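Type IV pilus secretin PilQ family protein (Vibrio cholerae, PDB 6W6M) probably forms the gated outer-membrane channel through which the type IV competence pilus of natural transformation is extended and retracted. Local coordinates at residues I442-S447 against A456-V461. Numbering follows the deposited sequence.
Sequences IPYLES and AFKKAV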
# COMPACT_ATOMS: atom_id res chain seq x y z
N ILE A 442 35.16 -1.72 -2.93
CA ILE A 442 34.57 -0.76 -3.87
C ILE A 442 33.14 -0.46 -3.44
O ILE A 442 32.34 -1.39 -3.25
CB ILE A 442 34.63 -1.31 -5.29
CG1 ILE A 442 36.07 -1.64 -5.67
CG2 ILE A 442 34.08 -0.31 -6.27
CD1 ILE A 442 36.98 -0.47 -5.60
N PRO A 443 32.82 0.83 -3.26
CA PRO A 443 31.47 1.22 -2.90
C PRO A 443 30.63 1.17 -4.15
O PRO A 443 30.92 1.87 -5.11
CB PRO A 443 31.64 2.68 -2.46
CG PRO A 443 32.81 3.16 -3.24
CD PRO A 443 33.74 1.98 -3.35
N TYR A 444 29.55 0.39 -4.16
CA TYR A 444 28.69 0.34 -5.34
C TYR A 444 27.40 1.10 -5.08
O TYR A 444 26.90 1.11 -3.96
CB TYR A 444 28.44 -1.09 -5.82
CG TYR A 444 29.60 -1.61 -6.63
CD1 TYR A 444 29.66 -1.41 -8.00
CD2 TYR A 444 30.65 -2.28 -6.02
CE1 TYR A 444 30.72 -1.88 -8.74
CE2 TYR A 444 31.72 -2.75 -6.76
CZ TYR A 444 31.75 -2.55 -8.12
OH TYR A 444 32.81 -3.02 -8.85
N LEU A 445 26.82 1.70 -6.12
CA LEU A 445 25.63 2.51 -5.90
C LEU A 445 24.33 1.72 -5.87
O LEU A 445 23.79 1.34 -6.91
CB LEU A 445 25.53 3.62 -6.95
CG LEU A 445 24.29 4.51 -6.84
CD1 LEU A 445 24.07 4.98 -5.42
CD2 LEU A 445 24.38 5.70 -7.79
N GLU A 446 23.92 1.47 -4.62
CA GLU A 446 22.71 0.80 -4.12
C GLU A 446 22.70 -0.72 -4.00
O GLU A 446 23.37 -1.45 -4.73
CB GLU A 446 21.40 1.27 -4.79
CG GLU A 446 21.24 2.78 -4.91
CD GLU A 446 19.88 3.15 -5.44
OE1 GLU A 446 19.81 3.91 -6.43
OE2 GLU A 446 18.87 2.68 -4.87
N SER A 447 21.90 -1.15 -3.04
CA SER A 447 21.60 -2.54 -2.74
C SER A 447 20.10 -2.44 -2.45
O SER A 447 19.66 -1.55 -1.72
CB SER A 447 22.37 -3.05 -1.53
OG SER A 447 22.02 -4.39 -1.24
N ALA A 456 26.46 -0.68 -0.91
CA ALA A 456 27.26 -1.73 -0.28
C ALA A 456 28.66 -1.75 -0.87
O ALA A 456 29.02 -0.90 -1.68
CB ALA A 456 26.59 -3.10 -0.43
N PHE A 457 29.44 -2.74 -0.45
CA PHE A 457 30.86 -2.82 -0.79
C PHE A 457 31.18 -4.19 -1.36
O PHE A 457 30.95 -5.21 -0.71
CB PHE A 457 31.74 -2.56 0.43
CG PHE A 457 31.60 -1.18 0.98
CD1 PHE A 457 32.30 -0.14 0.44
CD2 PHE A 457 30.75 -0.93 2.04
CE1 PHE A 457 32.17 1.13 0.93
CE2 PHE A 457 30.62 0.34 2.54
CZ PHE A 457 31.33 1.36 1.98
N LYS A 458 31.79 -4.18 -2.54
CA LYS A 458 32.28 -5.38 -3.18
C LYS A 458 33.78 -5.44 -2.85
O LYS A 458 34.41 -4.42 -2.63
CB LYS A 458 32.04 -5.34 -4.69
CG LYS A 458 32.56 -6.57 -5.41
CD LYS A 458 31.85 -7.83 -4.95
CE LYS A 458 32.24 -9.02 -5.80
NZ LYS A 458 31.74 -10.30 -5.24
N LYS A 459 34.35 -6.64 -2.84
CA LYS A 459 35.75 -6.79 -2.47
C LYS A 459 36.61 -7.09 -3.68
O LYS A 459 36.18 -7.79 -4.60
CB LYS A 459 35.91 -7.90 -1.44
CG LYS A 459 35.25 -7.62 -0.13
CD LYS A 459 35.51 -8.74 0.84
CE LYS A 459 34.81 -8.49 2.16
NZ LYS A 459 34.94 -9.66 3.06
N ALA A 460 37.82 -6.55 -3.68
CA ALA A 460 38.83 -6.86 -4.68
C ALA A 460 40.12 -7.09 -3.89
O ALA A 460 40.88 -6.16 -3.65
CB ALA A 460 38.96 -5.74 -5.69
N VAL A 461 40.33 -8.33 -3.47
CA VAL A 461 41.36 -8.68 -2.50
C VAL A 461 42.15 -9.88 -3.00
O VAL A 461 41.72 -10.62 -3.88
CB VAL A 461 40.77 -8.98 -1.11
CG1 VAL A 461 40.11 -7.76 -0.53
CG2 VAL A 461 39.78 -10.12 -1.19
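Tyr444 reaches across to the neighbouring strand, where its ring brings CE2, and less closely CD2, to the start of the Lys458 side chain, CE2 lying 3.3 Å from Lys458 CB. The two side chains cross obliquely. Lys458 CG is anti to the backbone N (chi1 179°), and the chain bends at chi2; its amino end lies farther from the tyrosine. The phenol OH is hydrogen-bonded to the carbonyl O of Val499, and both Tyr444 and Lys458 pack on Ile501 of strand 496-513. Pro443 and Phe457 meet on the other sheet face as a non-hydrogen-bonded antiparallel pair, with the pyrrolidine CB 3.8 Å from CE1 of the phenyl ring. The strands form a beta hairpin in the secretin domain, in the inner four-stranded sheet that, as in other secretins, probably contributes to the gate closing the channel. Ile442 and Lys458 pair through both backbone bonds: Ile442 N donates to Lys458 O at 2.8 Å. Lys458 N returns the bond to Ile442 O at 2.9 Å. Ile442 O also receives the CA-H of Phe457, and Tyr444 N donates to Ala456 O at 2.8 Å. Across the ring of subunits, Phe457 makes an edge-to-face stack with Tyr444 of one neighbouring subunit, while Tyr444 stacks likewise with Phe457 of another.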